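Side-chain contacts in C-type diheme-containing protein (Kuenenia stuttgartiensis, PDB 6H5L), which probably carries electrons through two covalently bound c-type hemes as a subunit of a large multiheme reductase complex from an anammox bacterium: residues 151-156 against 164-169; 131-134 against 138-141. One frame throughout, in Å; residues are numbered along the deposited sequence.

Contact 1 (151-156 against 164-169); sequences PSASEQ and IKPFDF. With HEC (heme c), chain K.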
ATOM      1  N   PRO B 151     -29.878  20.742   7.441  1.00 40.93           N
ATOM      2  CA  PRO B 151     -30.937  21.097   6.479  1.00 39.10           C
ATOM      3  C   PRO B 151     -31.333  22.564   6.523  1.00 43.74           C
ATOM      4  O   PRO B 151     -31.564  23.168   5.468  1.00 45.03           O
ATOM      5  CB  PRO B 151     -32.097  20.175   6.883  1.00 39.63           C
ATOM      6  CG  PRO B 151     -31.813  19.795   8.305  1.00 35.61           C
ATOM      7  CD  PRO B 151     -30.322  19.730   8.414  1.00 35.77           C
ATOM      8  N   SER B 152     -31.406  23.159   7.710  1.00 34.02           N
ATOM      9  CA  SER B 152     -31.826  24.545   7.864  1.00 32.45           C
ATOM     10  C   SER B 152     -30.664  25.532   7.818  1.00 36.85           C
ATOM     11  O   SER B 152     -30.848  26.699   8.177  1.00 31.41           O
ATOM     12  CB  SER B 152     -32.595  24.716   9.176  1.00 27.06           C
ATOM     13  OG  SER B 152     -33.676  23.805   9.257  1.00 33.25           O
ATOM     14  N   ALA B 153     -29.482  25.098   7.375  1.00 33.17           N
ATOM     15  CA  ALA B 153     -28.289  25.931   7.503  1.00 35.49           C
ATOM     16  C   ALA B 153     -28.313  27.104   6.529  1.00 35.73           C
ATOM     17  O   ALA B 153     -28.124  28.260   6.930  1.00 33.59           O
ATOM     18  CB  ALA B 153     -27.034  25.085   7.291  1.00 33.11           C
ATOM     19  N   SER B 154     -28.535  26.829   5.242  1.00 33.83           N
ATOM     20  CA  SER B 154     -28.403  27.864   4.221  1.00 36.99           C
ATOM     21  C   SER B 154     -29.446  28.967   4.349  1.00 35.25           C
ATOM     22  O   SER B 154     -29.232  30.066   3.824  1.00 32.25           O
ATOM     23  CB  SER B 154     -28.485  27.238   2.827  1.00 36.18           C
ATOM     24  OG  SER B 154     -27.380  26.385   2.581  1.00 42.69           O
ATOM     25  N   GLU B 155     -30.557  28.712   5.035  1.00 29.37           N
ATOM     26  CA  GLU B 155     -31.675  29.643   5.067  1.00 28.41           C
ATOM     27  C   GLU B 155     -31.657  30.577   6.272  1.00 27.49           C
ATOM     28  O   GLU B 155     -32.540  31.434   6.380  1.00 37.01           O
ATOM     29  CB  GLU B 155     -32.996  28.872   5.047  1.00 35.75           C
ATOM     30  CG  GLU B 155     -33.293  28.144   6.344  1.00 31.65           C
ATOM     31  CD  GLU B 155     -34.411  27.136   6.204  1.00 42.91           C
ATOM     32  OE1 GLU B 155     -34.737  26.765   5.057  1.00 34.22           O
ATOM     33  OE2 GLU B 155     -34.965  26.716   7.241  1.00 58.44           O
ATOM     34  N   GLN B 156     -30.690  30.438   7.174  1.00 28.83           N
ATOM     35  CA  GLN B 156     -30.665  31.277   8.363  1.00 29.59           C
ATOM     36  C   GLN B 156     -30.302  32.714   8.002  1.00 33.41           C
ATOM     37  O   GLN B 156     -29.570  32.972   7.044  1.00 36.86           O
ATOM     38  CB  GLN B 156     -29.675  30.723   9.385  1.00 32.68           C
ATOM     39  CG  GLN B 156     -29.951  29.288   9.793  1.00 29.59           C
ATOM     40  CD  GLN B 156     -31.346  29.104  10.358  1.00 31.04           C
ATOM     41  OE1 GLN B 156     -31.816  29.912  11.158  1.00 37.89           O
ATOM     42  NE2 GLN B 156     -32.019  28.039   9.937  1.00 25.15           N
ATOM     43  N   ILE B 164     -26.869  34.366   7.655  1.00 28.99           N
ATOM     44  CA  ILE B 164     -25.900  33.904   8.649  1.00 31.68           C
ATOM     45  C   ILE B 164     -25.964  32.377   8.636  1.00 34.78           C
ATOM     46  O   ILE B 164     -26.701  31.752   9.404  1.00 34.38           O
ATOM     47  CB  ILE B 164     -26.156  34.485  10.048  1.00 23.86           C
ATOM     48  CG1 ILE B 164     -25.152  33.946  11.072  1.00 24.78           C
ATOM     49  CG2 ILE B 164     -27.604  34.284  10.500  1.00 21.62           C
ATOM     50  CD1 ILE B 164     -25.059  34.791  12.329  1.00 18.65           C
ATOM     51  N   LYS B 165     -25.177  31.768   7.764  1.00 35.31           N
ATOM     52  CA  LYS B 165     -25.070  30.317   7.708  1.00 29.32           C
ATOM     53  C   LYS B 165     -24.042  29.870   8.736  1.00 27.23           C
ATOM     54  O   LYS B 165     -22.892  30.325   8.677  1.00 33.03           O
ATOM     55  CB  LYS B 165     -24.660  29.871   6.317  1.00 37.67           C
ATOM     56  CG  LYS B 165     -24.565  28.373   6.128  1.00 32.13           C
ATOM     57  CD  LYS B 165     -24.338  28.030   4.662  1.00 31.13           C
ATOM     58  CE  LYS B 165     -24.098  26.538   4.455  1.00 27.23           C
ATOM     59  NZ  LYS B 165     -22.818  26.049   5.052  1.00 25.97           N
ATOM     60  N   PRO B 166     -24.406  29.021   9.698  1.00 36.34           N
ATOM     61  CA  PRO B 166     -23.476  28.695  10.792  1.00 27.87           C
ATOM     62  C   PRO B 166     -22.169  28.126  10.262  1.00 26.39           C
ATOM     63  O   PRO B 166     -22.146  27.102   9.575  1.00 35.27           O
ATOM     64  CB  PRO B 166     -24.253  27.667  11.621  1.00 22.30           C
ATOM     65  CG  PRO B 166     -25.283  27.122  10.686  1.00 33.62           C
ATOM     66  CD  PRO B 166     -25.658  28.250   9.784  1.00 32.71           C
ATOM     67  N   PHE B 167     -21.075  28.813  10.581  1.00 26.54           N
ATOM     68  CA  PHE B 167     -19.764  28.393  10.119  1.00 27.01           C
ATOM     69  C   PHE B 167     -19.405  27.025  10.690  1.00 37.60           C
ATOM     70  O   PHE B 167     -19.899  26.605  11.742  1.00 33.90           O
ATOM     71  CB  PHE B 167     -18.701  29.422  10.511  1.00 23.68           C
ATOM     72  CG  PHE B 167     -18.495  29.548  11.997  1.00 31.29           C
ATOM     73  CD1 PHE B 167     -19.255  30.434  12.743  1.00 30.11           C
ATOM     74  CD2 PHE B 167     -17.538  28.784  12.647  1.00 32.25           C
ATOM     75  CE1 PHE B 167     -19.069  30.551  14.108  1.00 34.63           C
ATOM     76  CE2 PHE B 167     -17.348  28.895  14.012  1.00 28.54           C
ATOM     77  CZ  PHE B 167     -18.114  29.781  14.743  1.00 31.12           C
ATOM     78  N   ASP B 168     -18.533  26.324   9.974  1.00 40.05           N
ATOM     79  CA  ASP B 168     -17.993  25.055  10.445  1.00 36.98           C
ATOM     80  C   ASP B 168     -17.127  25.311  11.673  1.00 36.30           C
ATOM     81  O   ASP B 168     -16.060  25.923  11.568  1.00 34.81           O
ATOM     82  CB  ASP B 168     -17.187  24.394   9.331  1.00 23.87           C
ATOM     83  CG  ASP B 168     -16.576  23.074   9.753  1.00 36.10           C
ATOM     84  OD1 ASP B 168     -17.035  22.498  10.761  1.00 36.41           O
ATOM     85  OD2 ASP B 168     -15.633  22.613   9.076  1.00 40.61           O
ATOM     86  N   PHE B 169     -17.577  24.850  12.840  1.00 29.79           N
ATOM     87  CA  PHE B 169     -16.825  25.054  14.071  1.00 30.72           C
ATOM     88  C   PHE B 169     -15.961  23.857  14.451  1.00 29.70           C
ATOM     89  O   PHE B 169     -15.337  23.879  15.517  1.00 32.94           O
ATOM     90  CB  PHE B 169     -17.765  25.422  15.235  1.00 26.74           C
ATOM     91  CG  PHE B 169     -18.769  24.354  15.602  1.00 31.38           C
ATOM     92  CD1 PHE B 169     -18.382  23.210  16.288  1.00 33.06           C
ATOM     93  CD2 PHE B 169     -20.113  24.525  15.310  1.00 33.38           C
ATOM     94  CE1 PHE B 169     -19.307  22.242  16.637  1.00 31.96           C
ATOM     95  CE2 PHE B 169     -21.044  23.563  15.660  1.00 35.86           C
ATOM     96  CZ  PHE B 169     -20.640  22.421  16.326  1.00 32.43           C
TER
HETATM   97 FE   HEC K 301     -25.962  27.289  17.023  1.00 27.58          FE
HETATM   98  CHA HEC K 301     -23.572  29.735  16.724  1.00 26.54           C
HETATM   99  CHB HEC K 301     -23.875  25.528  19.111  1.00 35.29           C
HETATM  100  CHC HEC K 301     -28.465  25.016  17.624  1.00 37.41           C
HETATM  101  CHD HEC K 301     -27.747  28.590  14.413  1.00 31.42           C
HETATM  102  NA  HEC K 301     -24.087  27.607  17.827  1.00 29.06           N
HETATM  103  C1A HEC K 301     -23.229  28.629  17.471  1.00 25.67           C
HETATM  104  C2A HEC K 301     -21.921  28.332  18.024  1.00 27.25           C
HETATM  105  C3A HEC K 301     -22.005  27.168  18.680  1.00 30.23           C
HETATM  106  C4A HEC K 301     -23.370  26.689  18.570  1.00 32.28           C
HETATM  107  CMA HEC K 301     -20.861  26.449  19.430  1.00 34.70           C
HETATM  108  CAA HEC K 301     -20.656  29.209  17.868  1.00 20.58           C
HETATM  109  CBA HEC K 301     -20.381  29.979  19.159  1.00 15.93           C
HETATM  110  CGA HEC K 301     -19.172  30.858  18.971  1.00 23.21           C
HETATM  111  O1A HEC K 301     -18.667  30.948  17.822  1.00 31.14           O
HETATM  112  O2A HEC K 301     -18.713  31.472  19.968  1.00 27.35           O
HETATM  113  NB  HEC K 301     -26.117  25.536  18.100  1.00 35.74           N
HETATM  114  C1B HEC K 301     -25.182  25.096  19.017  1.00 33.88           C
HETATM  115  C2B HEC K 301     -25.816  24.113  19.871  1.00 39.92           C
HETATM  116  C3B HEC K 301     -27.086  23.964  19.463  1.00 34.82           C
HETATM  117  C4B HEC K 301     -27.298  24.860  18.340  1.00 38.37           C
HETATM  118  CMB HEC K 301     -25.096  23.371  21.020  1.00 35.80           C
HETATM  119  CAB HEC K 301     -28.166  23.022  20.044  1.00 25.70           C
HETATM  120  CBB HEC K 301     -28.493  23.332  21.522  1.00 30.26           C
HETATM  121  NC  HEC K 301     -27.752  26.850  16.149  1.00 36.54           N
HETATM  122  C1C HEC K 301     -28.671  25.921  16.604  1.00 39.48           C
HETATM  123  C2C HEC K 301     -29.926  26.159  15.918  1.00 32.34           C
HETATM  124  C3C HEC K 301     -29.690  27.051  14.945  1.00 32.40           C
HETATM  125  C4C HEC K 301     -28.342  27.569  15.128  1.00 33.93           C
HETATM  126  CMC HEC K 301     -31.155  25.221  16.015  1.00 34.19           C
HETATM  127  CAC HEC K 301     -30.709  27.561  13.897  1.00 38.47           C
HETATM  128  CBC HEC K 301     -31.835  28.366  14.582  1.00 43.04           C
HETATM  129  ND  HEC K 301     -25.688  28.911  15.747  1.00 34.35           N
HETATM  130  C1D HEC K 301     -26.599  29.278  14.759  1.00 28.02           C
HETATM  131  C2D HEC K 301     -26.139  30.507  14.150  1.00 23.48           C
HETATM  132  C3D HEC K 301     -24.832  30.867  14.872  1.00 27.83           C
HETATM  133  C4D HEC K 301     -24.633  29.818  15.846  1.00 26.11           C
HETATM  134  CMD HEC K 301     -26.822  31.293  13.011  1.00 26.96           C
HETATM  135  CAD HEC K 301     -23.920  32.088  14.618  1.00 19.00           C
HETATM  136  CBD HEC K 301     -22.991  31.800  13.442  1.00 28.63           C
HETATM  137  CGD HEC K 301     -22.199  33.033  13.094  1.00 31.20           C
HETATM  138  O1D HEC K 301     -22.226  34.014  13.884  1.00 15.12           O
HETATM  139  O2D HEC K 301     -21.540  33.039  12.021  1.00 36.78           O
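Gln-156 and Ile-164 bring their backbones together where neither segment is helix or strand: Ile-164 N donates to Gln-156 O at 3.1 Å, approaching from well above the carbonyl plane, while a type I turn from Ala-153 to Gln-156 presents the 151-156 side. Lys-165 runs alongside that turn. Its CG, anti to the backbone N (chi1 -178°), lies 3.6 Å from Ala-153 O, and CD and CE continue past the Ser-154 hydroxyl in van der Waals contact. The chain then bends at its last torsion and gives its ammonium to Gly-148 O and to Glu-268 of the adjoining hydroxylamine oxidoreductase-like chain, so the contact borders a subunit interface. Deeper in, Pro-166 CD meets the methyl CB of Ala-153 at 4.3 Å, and the proline ring also rests on His-142, the axial histidine of the second heme. This is the loop region between helices 139-142 and 180-189 of a cytochrome c domain, folded back on itself beside the heme. Gln-156 is bent at chi2, which swings its amide back toward the residue before the turn: NE2 points at Ser-152 O, at a distance too short to be read closely, in a bond that probably holds the amide. OE1 then lies 3.8 Å from heme CBC, beside the thioether linked to Cys-141. Ile-164 reaches a different corner of the same heme, its CD1 3.3 Å from propionate oxygen O1D. Farther along the segment, Phe-167 sets the edge of its ring against the other propionate, CZ lying 3.3 Å from heme O1A.

Contact 2 (131-134 against 138-141); sequences IYEE and CWKC. With HEC (heme c), chain K.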
ATOM      1  N   ILE B 131     -28.426  15.551  24.025  1.00 42.28           N
ATOM      2  CA  ILE B 131     -29.063  16.864  23.933  1.00 46.21           C
ATOM      3  C   ILE B 131     -28.889  17.441  22.534  1.00 47.90           C
ATOM      4  O   ILE B 131     -29.836  17.959  21.930  1.00 45.89           O
ATOM      5  CB  ILE B 131     -28.494  17.813  25.002  1.00 38.22           C
ATOM      6  CG1 ILE B 131     -28.817  17.299  26.408  1.00 35.22           C
ATOM      7  CG2 ILE B 131     -29.016  19.233  24.802  1.00 31.86           C
ATOM      8  CD1 ILE B 131     -28.153  18.102  27.510  1.00 32.10           C
ATOM      9  N   TYR B 132     -27.666  17.360  22.002  1.00 42.44           N
ATOM     10  CA  TYR B 132     -27.357  17.968  20.712  1.00 35.53           C
ATOM     11  C   TYR B 132     -28.181  17.353  19.588  1.00 45.13           C
ATOM     12  O   TYR B 132     -28.573  18.048  18.644  1.00 47.90           O
ATOM     13  CB  TYR B 132     -25.859  17.824  20.427  1.00 41.90           C
ATOM     14  CG  TYR B 132     -25.385  18.401  19.109  1.00 42.51           C
ATOM     15  CD1 TYR B 132     -25.455  17.658  17.935  1.00 42.65           C
ATOM     16  CD2 TYR B 132     -24.841  19.677  19.042  1.00 42.97           C
ATOM     17  CE1 TYR B 132     -25.016  18.176  16.731  1.00 42.49           C
ATOM     18  CE2 TYR B 132     -24.396  20.204  17.838  1.00 42.93           C
ATOM     19  CZ  TYR B 132     -24.487  19.447  16.688  1.00 42.73           C
ATOM     20  OH  TYR B 132     -24.049  19.959  15.487  1.00 38.01           O
ATOM     21  N   GLU B 133     -28.453  16.051  19.664  1.00 47.45           N
ATOM     22  CA  GLU B 133     -29.050  15.335  18.542  1.00 49.95           C
ATOM     23  C   GLU B 133     -30.521  14.991  18.736  1.00 43.75           C
ATOM     24  O   GLU B 133     -31.247  14.858  17.745  1.00 49.02           O
ATOM     25  CB  GLU B 133     -28.266  14.050  18.255  1.00 41.07           C
ATOM     26  CG  GLU B 133     -27.361  14.134  17.034  1.00 57.31           C
ATOM     27  CD  GLU B 133     -25.965  13.596  17.296  1.00 57.80           C
ATOM     28  OE1 GLU B 133     -24.986  14.340  17.073  1.00 52.68           O
ATOM     29  OE2 GLU B 133     -25.848  12.430  17.732  1.00 44.47           O
ATOM     30  N   GLU B 134     -30.981  14.828  19.977  1.00 44.57           N
ATOM     31  CA  GLU B 134     -32.354  14.419  20.245  1.00 42.53           C
ATOM     32  C   GLU B 134     -33.166  15.508  20.937  1.00 44.44           C
ATOM     33  O   GLU B 134     -34.217  15.916  20.432  1.00 51.86           O
ATOM     34  CB  GLU B 134     -32.366  13.143  21.096  1.00 52.11           C
ATOM     35  CG  GLU B 134     -31.681  11.950  20.458  1.00 47.33           C
ATOM     36  CD  GLU B 134     -31.682  10.739  21.369  1.00 62.81           C
ATOM     37  OE1 GLU B 134     -32.502  10.710  22.311  1.00 61.37           O
ATOM     38  OE2 GLU B 134     -30.862   9.822  21.150  1.00 64.67           O
ATOM     39  N   CYS B 138     -29.746  20.173  17.471  1.00 42.29           N
ATOM     40  CA  CYS B 138     -28.844  21.211  16.991  1.00 36.99           C
ATOM     41  C   CYS B 138     -28.316  20.911  15.597  1.00 39.60           C
ATOM     42  O   CYS B 138     -27.855  21.830  14.910  1.00 36.14           O
ATOM     43  CB  CYS B 138     -27.681  21.381  17.966  1.00 35.81           C
ATOM     44  SG  CYS B 138     -28.152  21.259  19.704  1.00 31.63           S
ATOM     45  N   TRP B 139     -28.376  19.649  15.164  1.00 41.52           N
ATOM     46  CA  TRP B 139     -27.951  19.281  13.819  1.00 40.40           C
ATOM     47  C   TRP B 139     -28.810  19.924  12.738  1.00 42.73           C
ATOM     48  O   TRP B 139     -28.426  19.887  11.563  1.00 42.76           O
ATOM     49  CB  TRP B 139     -27.976  17.760  13.666  1.00 38.93           C
ATOM     50  CG  TRP B 139     -29.315  17.162  13.953  1.00 43.28           C
ATOM     51  CD1 TRP B 139     -29.785  16.743  15.164  1.00 45.48           C
ATOM     52  CD2 TRP B 139     -30.364  16.918  13.009  1.00 42.28           C
ATOM     53  NE1 TRP B 139     -31.062  16.253  15.033  1.00 44.98           N
ATOM     54  CE2 TRP B 139     -31.440  16.350  13.719  1.00 46.99           C
ATOM     55  CE3 TRP B 139     -30.497  17.124  11.633  1.00 35.85           C
ATOM     56  CZ2 TRP B 139     -32.634  15.987  13.099  1.00 43.20           C
ATOM     57  CZ3 TRP B 139     -31.682  16.763  11.020  1.00 38.48           C
ATOM     58  CH2 TRP B 139     -32.734  16.201  11.752  1.00 37.80           C
ATOM     59  N   LYS B 140     -29.962  20.492  13.100  1.00 39.11           N
ATOM     60  CA  LYS B 140     -30.795  21.209  12.140  1.00 47.12           C
ATOM     61  C   LYS B 140     -30.003  22.302  11.432  1.00 45.26           C
ATOM     62  O   LYS B 140     -29.907  22.325  10.200  1.00 42.78           O
ATOM     63  CB  LYS B 140     -32.020  21.793  12.850  1.00 46.41           C
ATOM     64  CG  LYS B 140     -33.092  20.768  13.196  1.00 40.96           C
ATOM     65  CD  LYS B 140     -33.799  20.269  11.944  1.00 40.32           C
ATOM     66  CE  LYS B 140     -34.843  19.217  12.276  1.00 47.75           C
ATOM     67  NZ  LYS B 140     -35.890  19.756  13.186  1.00 55.91           N
ATOM     68  N   CYS B 141     -29.414  23.215  12.205  1.00 45.39           N
ATOM     69  CA  CYS B 141     -28.588  24.279  11.644  1.00 39.72           C
ATOM     70  C   CYS B 141     -27.130  23.866  11.476  1.00 41.00           C
ATOM     71  O   CYS B 141     -26.507  24.198  10.463  1.00 41.08           O
ATOM     72  CB  CYS B 141     -28.665  25.528  12.527  1.00 34.46           C
ATOM     73  SG  CYS B 141     -30.313  26.271  12.697  1.00 38.92           S
TER
HETATM   74 FE   HEC K 301     -25.962  27.289  17.023  1.00 27.58          FE
HETATM   75  CHA HEC K 301     -23.572  29.735  16.724  1.00 26.54           C
HETATM   76  CHB HEC K 301     -23.875  25.528  19.111  1.00 35.29           C
HETATM   77  CHC HEC K 301     -28.465  25.016  17.624  1.00 37.41           C
HETATM   78  CHD HEC K 301     -27.747  28.590  14.413  1.00 31.42           C
HETATM   79  NA  HEC K 301     -24.087  27.607  17.827  1.00 29.06           N
HETATM   80  C1A HEC K 301     -23.229  28.629  17.471  1.00 25.67           C
HETATM   81  C2A HEC K 301     -21.921  28.332  18.024  1.00 27.25           C
HETATM   82  C3A HEC K 301     -22.005  27.168  18.680  1.00 30.23           C
HETATM   83  C4A HEC K 301     -23.370  26.689  18.570  1.00 32.28           C
HETATM   84  CMA HEC K 301     -20.861  26.449  19.430  1.00 34.70           C
HETATM   85  CAA HEC K 301     -20.656  29.209  17.868  1.00 20.58           C
HETATM   86  CBA HEC K 301     -20.381  29.979  19.159  1.00 15.93           C
HETATM   87  CGA HEC K 301     -19.172  30.858  18.971  1.00 23.21           C
HETATM   88  O1A HEC K 301     -18.667  30.948  17.822  1.00 31.14           O
HETATM   89  O2A HEC K 301     -18.713  31.472  19.968  1.00 27.35           O
HETATM   90  NB  HEC K 301     -26.117  25.536  18.100  1.00 35.74           N
HETATM   91  C1B HEC K 301     -25.182  25.096  19.017  1.00 33.88           C
HETATM   92  C2B HEC K 301     -25.816  24.113  19.871  1.00 39.92           C
HETATM   93  C3B HEC K 301     -27.086  23.964  19.463  1.00 34.82           C
HETATM   94  C4B HEC K 301     -27.298  24.860  18.340  1.00 38.37           C
HETATM   95  CMB HEC K 301     -25.096  23.371  21.020  1.00 35.80           C
HETATM   96  CAB HEC K 301     -28.166  23.022  20.044  1.00 25.70           C
HETATM   97  CBB HEC K 301     -28.493  23.332  21.522  1.00 30.26           C
HETATM   98  NC  HEC K 301     -27.752  26.850  16.149  1.00 36.54           N
HETATM   99  C1C HEC K 301     -28.671  25.921  16.604  1.00 39.48           C
HETATM  100  C2C HEC K 301     -29.926  26.159  15.918  1.00 32.34           C
HETATM  101  C3C HEC K 301     -29.690  27.051  14.945  1.00 32.40           C
HETATM  102  C4C HEC K 301     -28.342  27.569  15.128  1.00 33.93           C
HETATM  103  CMC HEC K 301     -31.155  25.221  16.015  1.00 34.19           C
HETATM  104  CAC HEC K 301     -30.709  27.561  13.897  1.00 38.47           C
HETATM  105  CBC HEC K 301     -31.835  28.366  14.582  1.00 43.04           C
HETATM  106  ND  HEC K 301     -25.688  28.911  15.747  1.00 34.35           N
HETATM  107  C1D HEC K 301     -26.599  29.278  14.759  1.00 28.02           C
HETATM  108  C2D HEC K 301     -26.139  30.507  14.150  1.00 23.48           C
HETATM  109  C3D HEC K 301     -24.832  30.867  14.872  1.00 27.83           C
HETATM  110  C4D HEC K 301     -24.633  29.818  15.846  1.00 26.11           C
HETATM  111  CMD HEC K 301     -26.822  31.293  13.011  1.00 26.96           C
HETATM  112  CAD HEC K 301     -23.920  32.088  14.618  1.00 19.00           C
HETATM  113  CBD HEC K 301     -22.991  31.800  13.442  1.00 28.63           C
HETATM  114  CGD HEC K 301     -22.199  33.033  13.094  1.00 31.20           C
HETATM  115  O1D HEC K 301     -22.226  34.014  13.884  1.00 15.12           O
HETATM  116  O2D HEC K 301     -21.540  33.039  12.021  1.00 36.78           O
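Tyr-132, Cys-138 and Trp-139 carry this contact, in which the helix ending at residue 135 meets the start of the heme-binding CXXCH motif. Cys-138 lays its CB over one face of the Tyr-132 ring, 3.7 Å from the centroid and displaced toward the CD2-CE2 rim, a CH-pi contact. The sulfur sits obliquely, with SG 4.4 Å from the same centroid, in a sulfur-aromatic contact. That sulfur is also the thioether to heme CAB, so the ring packs against the covalent linkage itself, with heme methyl CMB at its edge. Tyr-132 reaches this place because CG stands anti to its backbone N (chi1 180°), and its hydroxyl is tied to Gly-143 O beyond the motif. The backbones are joined as well: Cys-138 N donates to Tyr-132 O at 2.7 Å. Without the ring, as with an alanine here, the space over Cys-138 CB would probably become a gap and Gly-143 O would lose its hydroxyl partner. Trp-139 turns its indole toward the helix end, where NE1 donates to Glu-133 O at 3.1 Å; the bond is bent to 136°, though the oxygen lies near the indole plane. Consecutive carbonyls of the helix are therefore gripped, one by a backbone N-H and the next by a side chain. Glu-133 CG passes 4.0 Å from Trp-139 CD1, the two side chains crossing at about a right angle. Cys-141 makes the second thioether, from SG to heme CAC at 1.8 Å. Helix 205-217 packs on the 131-134 side, through Leu-211 and Tyr-214 against Tyr-132 and Glu-207 against Ile-131, while the short helix 139-142 ends with the axial His-142.

Contacts 1 and 2 follow one another along the same cytochrome c domain and meet the same heme from adjoining parts of the chain. Contact 2 is buried, joins the end of one helix to the loop and short, weakly bonded helix of the heme-binding motif, and combines aromatic packing with thioether attachment; contact 1 is partly buried, is made wholly of loop, and pairs aliphatic packing at the heme rim with a charged outer edge that faces another subunit. Their centres lie about 13 Å apart, yet they touch directly: Ser-152 N probably bonds to Lys-140 O at 3.0 Å, and Ala-153 and Pro-166 pack on the carbonyl of Cys-141. The loop of contact 1 thus rests on the short helix of contact 2.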